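Long-range contacts in nucleoside diphosphate kinase (Encephalitozoon cuniculi, PDB 3MPD), which probably catalyses transfer of the ATP gamma phosphate to nucleoside diphosphates through a phosphorylated enzyme intermediate: residues Ile10-Asp15 against Leu75-Val80; Tyr35-Lys40 against Gln140-Phe145. All coordinates share one frame; numbering follows the deposited sequence.

Interaction 1 (Ile10-Asp15 against Leu75-Val80); sequences IMIKPD and LAMVWV
The indole of W79 is the one aromatic side chain here. I10 approaches its CD1 corner obliquely, crossing it at about a right angle, with I10 CG1 3.6 Å from W79 CD1, and the ring of F29 meets the indole from helix 22-32. From the pyrrole side, W79 NE1 points a weak hydrogen bond at M77 SD, two residues back on its own strand.

This is the central antiparallel strand pair, 7-12 with 74-80, of the ferredoxin-like fold of NDP kinases. I10 and M77 form a hydrogen-bonded pair: I10 N to M77 O is almost straight (177°), while M77 N reaches I10 O at 2.8 Å, nearly along the C=O axis but bent at the hydrogen. M11 and A76 make the non-hydrogen-bonded pair between, and I12 with L75 closes the set.

I10, I12, L75, M77 and W79 turn to the face under helix 22-32. M77 bends at SD (chi3 -75°), laying CE 3.7 Å from I12 CG1. I12, extended at chi2 (-177°), runs alongside L75 and points the same way. M11 lies on the opposite face, its CG anti to the backbone N, and its thioether leads away from strand 74-80 to pack near H119, the probable phosphohistidine, and M69. K13 follows at the N-cap of helix 14-18; its NZ, hydrogen-bonded to N116 OD1, probably helps bind ATP.

At the final pair, I12 N binds L75 O from above the carbonyl plane, whereas L75 N meets I12 O in plane, on a lone pair, at a longer 3.3 Å.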
loop_
_atom_site.group_PDB
_atom_site.type_symbol
_atom_site.label_atom_id
_atom_site.label_comp_id
_atom_site.label_asym_id
_atom_site.label_seq_id
_atom_site.Cartn_x
_atom_site.Cartn_y
_atom_site.Cartn_z
ATOM N N ILE A 10 -10.965 -2.283 2.036
ATOM C CA ILE A 10 -10.686 -2.650 0.646
ATOM C C ILE A 10 -9.548 -3.655 0.671
ATOM O O ILE A 10 -8.478 -3.368 1.204
ATOM C CB ILE A 10 -10.227 -1.444 -0.183
ATOM C CG1 ILE A 10 -11.234 -0.270 -0.103
ATOM C CG2 ILE A 10 -9.945 -1.852 -1.654
ATOM C CD1 ILE A 10 -12.678 -0.564 -0.682
ATOM N N MET A 11 -9.748 -4.805 0.041
ATOM C CA MET A 11 -8.724 -5.834 0.067
ATOM C C MET A 11 -8.468 -6.340 -1.334
ATOM O O MET A 11 -9.395 -6.825 -2.011
ATOM C CB MET A 11 -9.160 -6.968 1.009
ATOM C CG MET A 11 -8.199 -8.136 1.090
ATOM S SD MET A 11 -8.741 -9.337 2.346
ATOM C CE MET A 11 -10.422 -9.721 1.843
ATOM N N ILE A 12 -7.216 -6.226 -1.771
ATOM C CA ILE A 12 -6.815 -6.777 -3.066
ATOM C C ILE A 12 -6.614 -8.282 -2.904
ATOM O O ILE A 12 -5.800 -8.713 -2.059
ATOM C CB ILE A 12 -5.531 -6.125 -3.619
ATOM C CG1 ILE A 12 -5.698 -4.603 -3.688
ATOM C CG2 ILE A 12 -5.121 -6.773 -5.000
ATOM C CD1 ILE A 12 -4.467 -3.867 -4.299
ATOM N N LYS A 13 -7.338 -9.057 -3.721
ATOM C CA LYS A 13 -7.381 -10.530 -3.589
ATOM C C LYS A 13 -6.091 -11.135 -4.135
ATOM O O LYS A 13 -5.419 -10.497 -4.966
ATOM C CB LYS A 13 -8.617 -11.087 -4.331
ATOM C CG LYS A 13 -9.940 -10.556 -3.748
ATOM C CD LYS A 13 -11.146 -11.376 -4.202
ATOM C CE LYS A 13 -12.370 -10.974 -3.369
ATOM N NZ LYS A 13 -13.591 -11.512 -4.036
ATOM N N PRO A 14 -5.741 -12.359 -3.693
ATOM C CA PRO A 14 -4.397 -12.905 -3.935
ATOM C C PRO A 14 -3.974 -12.929 -5.403
ATOM O O PRO A 14 -2.833 -12.640 -5.704
ATOM C CB PRO A 14 -4.502 -14.357 -3.398
ATOM C CG PRO A 14 -5.590 -14.306 -2.382
ATOM C CD PRO A 14 -6.593 -13.318 -2.935
ATOM N N ASP A 15 -4.890 -13.293 -6.304
ATOM C CA ASP A 15 -4.568 -13.354 -7.716
ATOM C C ASP A 15 -4.288 -12.000 -8.372
ATOM O O ASP A 15 -3.479 -11.925 -9.305
ATOM C CB ASP A 15 -5.638 -14.134 -8.493
ATOM C CG ASP A 15 -5.701 -15.585 -8.065
ATOM O OD1 ASP A 15 -4.644 -16.256 -8.073
ATOM O OD2 ASP A 15 -6.794 -16.048 -7.690
ATOM N N LEU A 75 -3.468 -7.593 -0.031
ATOM C CA LEU A 75 -3.212 -6.245 0.500
ATOM C C LEU A 75 -4.486 -5.641 1.092
ATOM O O LEU A 75 -5.416 -5.260 0.357
ATOM C CB LEU A 75 -2.589 -5.314 -0.562
ATOM C CG LEU A 75 -2.202 -3.883 -0.125
ATOM C CD1 LEU A 75 -1.125 -3.915 0.975
ATOM C CD2 LEU A 75 -1.715 -3.054 -1.320
ATOM N N ALA A 76 -4.522 -5.575 2.417
ATOM C CA ALA A 76 -5.672 -5.071 3.152
ATOM C C ALA A 76 -5.498 -3.581 3.454
ATOM O O ALA A 76 -4.445 -3.171 3.962
ATOM C CB ALA A 76 -5.845 -5.851 4.447
ATOM N N MET A 77 -6.535 -2.790 3.173
ATOM C CA MET A 77 -6.468 -1.328 3.327
ATOM C C MET A 77 -7.717 -0.751 3.943
ATOM O O MET A 77 -8.809 -1.311 3.801
ATOM C CB MET A 77 -6.312 -0.642 1.930
ATOM C CG MET A 77 -4.979 -0.905 1.269
ATOM S SD MET A 77 -4.885 -0.511 -0.505
ATOM C CE MET A 77 -5.784 -1.857 -1.235
ATOM N N VAL A 78 -7.553 0.418 4.544
ATOM C CA VAL A 78 -8.680 1.241 4.937
ATOM C C VAL A 78 -8.590 2.559 4.179
ATOM O O VAL A 78 -7.541 3.200 4.144
ATOM C CB VAL A 78 -8.706 1.515 6.465
ATOM C CG1 VAL A 78 -9.963 2.327 6.865
ATOM C CG2 VAL A 78 -8.638 0.204 7.244
ATOM N N TRP A 79 -9.702 2.940 3.560
ATOM C CA TRP A 79 -9.803 4.191 2.827
ATOM C C TRP A 79 -10.917 5.015 3.463
ATOM O O TRP A 79 -11.987 4.486 3.763
ATOM C CB TRP A 79 -10.098 3.924 1.340
ATOM C CG TRP A 79 -8.925 3.400 0.574
ATOM C CD1 TRP A 79 -8.522 2.085 0.472
ATOM C CD2 TRP A 79 -7.977 4.169 -0.204
ATOM N NE1 TRP A 79 -7.398 1.997 -0.341
ATOM C CE2 TRP A 79 -7.048 3.250 -0.767
ATOM C CE3 TRP A 79 -7.825 5.534 -0.474
ATOM C CZ2 TRP A 79 -5.984 3.656 -1.575
ATOM C CZ3 TRP A 79 -6.774 5.937 -1.284
ATOM C CH2 TRP A 79 -5.853 4.997 -1.818
ATOM N N VAL A 80 -10.648 6.305 3.682
ATOM C CA VAL A 80 -11.569 7.181 4.417
ATOM C C VAL A 80 -11.998 8.348 3.538
ATOM O O VAL A 80 -11.205 8.851 2.724
ATOM C CB VAL A 80 -10.872 7.734 5.690
ATOM C CG1 VAL A 80 -11.745 8.765 6.436
ATOM C CG2 VAL A 80 -10.508 6.584 6.621
#

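Interaction 2 (Tyr35-Lys40 against Gln140-Phe145); sequences YLAASK and QPVSFF. With EDO (1,2-ethanediol), chain C.
The backbone of F144 lies on the ring of Y35: F144 CA sits over one face, 3.8 Å from the ring centroid, in a CH-pi contact 23° off the ring normal. F144 is the centre of an inverse gamma turn, with a weak hydrogen bond from F145 N to S143 O, and this tight reversal presents the CA to the tyrosine and sends the two phenyl groups to different parts of it.

The F144 ring lies oblique to that of Y35, its side chain crossing the tyrosine at about a right angle, with F144 CD1 meeting Y35 CD2 at 3.6 Å. F145 makes a T-shaped pair instead. Its CG takes the crowded position between backbone N and carbonyl carbon (chi1 48°), which turns its face to the CD1-CE1 edge of Y35; the planes stand at 89° and the ring centroids 5.1 Å apart. Beyond the cluster, Y35 OH is hydrogen-bonded to D146 OD1, which fixes the far end of the tyrosine.

Further along strand 35-42 the contact thins to one valine. V142 CG1 rests 3.8 Å from A37 CA, and both its methyls touch A37 CB, while V142 CG2 also reaches Y35 CB. A37 and A38 both face V78 in a classic beta bulge. Beside it a water donates to A37 O (3.0 Å) and to Q140 O (3.2 Å), joining two carbonyls that could not bond to each other. An ethanediol, probably from the crystallisation liquor, donates to F145 O.

The second subunit borders the contact: its R20 packs on Y35, its K18 on F145, and its S39 OG is hydrogen-bonded to S39 OG of this chain. The whole is a C-terminal tail laid beside the strand that is outermost within this chain in the ferredoxin-like sheet, next to the dimer interface.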
loop_
_atom_site.group_PDB
_atom_site.type_symbol
_atom_site.label_atom_id
_atom_site.label_comp_id
_atom_site.label_asym_id
_atom_site.label_seq_id
_atom_site.Cartn_x
_atom_site.Cartn_y
_atom_site.Cartn_z
ATOM N N TYR A 35 -8.951 8.884 1.196
ATOM C CA TYR A 35 -7.714 8.961 1.954
ATOM C C TYR A 35 -7.301 7.598 2.452
ATOM O O TYR A 35 -8.038 6.985 3.223
ATOM C CB TYR A 35 -7.889 9.906 3.162
ATOM C CG TYR A 35 -8.202 11.327 2.748
ATOM C CD1 TYR A 35 -7.179 12.185 2.322
ATOM C CD2 TYR A 35 -9.515 11.816 2.790
ATOM C CE1 TYR A 35 -7.444 13.474 1.943
ATOM C CE2 TYR A 35 -9.803 13.129 2.418
ATOM C CZ TYR A 35 -8.758 13.948 1.984
ATOM O OH TYR A 35 -9.001 15.249 1.636
ATOM N N LEU A 36 -6.119 7.134 2.049
ATOM C CA LEU A 36 -5.576 5.898 2.613
ATOM C C LEU A 36 -5.237 6.082 4.093
ATOM O O LEU A 36 -4.530 7.039 4.446
ATOM C CB LEU A 36 -4.331 5.464 1.825
ATOM C CG LEU A 36 -3.680 4.154 2.266
ATOM C CD1 LEU A 36 -4.659 2.992 2.018
ATOM C CD2 LEU A 36 -2.352 3.918 1.553
ATOM N N ALA A 37 -5.747 5.190 4.955
ATOM C CA ALA A 37 -5.501 5.261 6.429
ATOM C C ALA A 37 -4.825 4.036 7.044
ATOM O O ALA A 37 -4.286 4.110 8.158
ATOM C CB ALA A 37 -6.823 5.563 7.220
ATOM N N ALA A 38 -4.880 2.899 6.352
ATOM C CA ALA A 38 -4.199 1.703 6.850
ATOM C C ALA A 38 -3.932 0.812 5.684
ATOM O O ALA A 38 -4.641 0.880 4.689
ATOM C CB ALA A 38 -5.046 0.958 7.905
ATOM N N SER A 39 -2.919 -0.037 5.845
ATOM C CA SER A 39 -2.374 -0.898 4.807
ATOM C C SER A 39 -1.660 -2.037 5.511
ATOM O O SER A 39 -0.932 -1.800 6.513
ATOM C CB SER A 39 -1.339 -0.123 4.004
ATOM O OG SER A 39 -1.206 -0.664 2.707
ATOM N N LYS A 40 -1.859 -3.260 5.025
ATOM C CA LYS A 40 -1.218 -4.419 5.619
ATOM C C LYS A 40 -1.197 -5.552 4.599
ATOM O O LYS A 40 -2.220 -5.852 3.991
ATOM C CB LYS A 40 -1.973 -4.871 6.904
ATOM C CG LYS A 40 -1.322 -6.019 7.648
ATOM C CD LYS A 40 -2.121 -6.460 8.886
ATOM C CE LYS A 40 -1.385 -7.614 9.573
ATOM N NZ LYS A 40 -2.280 -8.639 10.228
ATOM N N GLN A 140 -5.240 4.762 13.123
ATOM C CA GLN A 140 -5.026 6.137 13.537
ATOM C C GLN A 140 -5.614 7.115 12.506
ATOM O O GLN A 140 -5.646 6.813 11.285
ATOM C CB GLN A 140 -3.546 6.410 13.870
ATOM C CG GLN A 140 -3.059 5.712 15.180
ATOM C CD GLN A 140 -3.793 6.203 16.431
ATOM O OE1 GLN A 140 -3.768 7.395 16.748
ATOM N NE2 GLN A 140 -4.452 5.283 17.142
ATOM N N PRO A 141 -6.122 8.262 13.011
ATOM C CA PRO A 141 -6.722 9.297 12.187
ATOM C C PRO A 141 -5.699 9.879 11.234
ATOM O O PRO A 141 -4.591 10.213 11.639
ATOM C CB PRO A 141 -7.147 10.361 13.214
ATOM C CG PRO A 141 -6.230 10.118 14.417
ATOM C CD PRO A 141 -6.156 8.625 14.446
ATOM N N VAL A 142 -6.073 9.991 9.971
ATOM C CA VAL A 142 -5.222 10.671 9.004
ATOM C C VAL A 142 -5.741 12.063 8.707
ATOM O O VAL A 142 -6.934 12.353 8.840
ATOM C CB VAL A 142 -5.062 9.879 7.669
ATOM C CG1 VAL A 142 -4.254 8.582 7.899
ATOM C CG2 VAL A 142 -6.430 9.612 7.021
ATOM N N SER A 143 -4.816 12.903 8.269
ATOM C CA SER A 143 -5.115 14.247 7.845
ATOM C C SER A 143 -5.832 14.204 6.511
ATOM O O SER A 143 -5.373 13.550 5.567
ATOM C CB SER A 143 -3.817 15.054 7.744
ATOM O OG SER A 143 -3.995 16.249 6.996
ATOM N N PHE A 144 -6.972 14.884 6.443
ATOM C CA PHE A 144 -7.658 15.070 5.170
ATOM C C PHE A 144 -6.961 16.238 4.450
ATOM O O PHE A 144 -7.485 17.345 4.360
ATOM C CB PHE A 144 -9.162 15.296 5.400
ATOM C CG PHE A 144 -9.795 14.287 6.356
ATOM C CD1 PHE A 144 -9.560 12.913 6.213
ATOM C CD2 PHE A 144 -10.614 14.719 7.404
ATOM C CE1 PHE A 144 -10.132 11.970 7.101
ATOM C CE2 PHE A 144 -11.209 13.785 8.305
ATOM C CZ PHE A 144 -10.968 12.409 8.145
ATOM N N PHE A 145 -5.752 15.966 3.942
ATOM C CA PHE A 145 -4.839 17.026 3.514
ATOM C C PHE A 145 -5.381 17.959 2.440
ATOM O O PHE A 145 -4.956 19.114 2.354
ATOM C CB PHE A 145 -3.492 16.451 3.069
ATOM C CG PHE A 145 -3.616 15.293 2.130
ATOM C CD1 PHE A 145 -3.878 15.500 0.772
ATOM C CD2 PHE A 145 -3.511 13.994 2.612
ATOM C CE1 PHE A 145 -4.001 14.421 -0.106
ATOM C CE2 PHE A 145 -3.624 12.882 1.738
ATOM C CZ PHE A 145 -3.868 13.095 0.374
HETATM C C1 EDO C . -6.062 23.024 1.952
HETATM O O1 EDO C . -4.754 22.536 1.627
HETATM C C2 EDO C . -7.046 22.074 1.294
HETATM O O2 EDO C . -7.526 21.140 2.277
HETATM O O HOH W 1 -2.846 5.436 10.459
#

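How the interactions relate
Strand 74-80 is the common neighbour: it pairs with 7-12 in interaction 1 and, on its other side, with 35-42, the strand covered in interaction 2. Backbone contacts V80 O to Y35 N and A76 O to K40 N join the two sites, and W79 packs on L36. Interaction 1 lies near the centre of the chain, with every touching residue buried, and relies on regular main-chain hydrogen bonds plus aliphatic and thioether packing. Interaction 2, about 14 Å away between centres, is only partly buried; an irregular tail meets the strand through aromatic rings, a valine and a water. The first adjoins the probable phosphohistidine and holds a probable ATP-binding lysine; the second meets the other subunit far more widely.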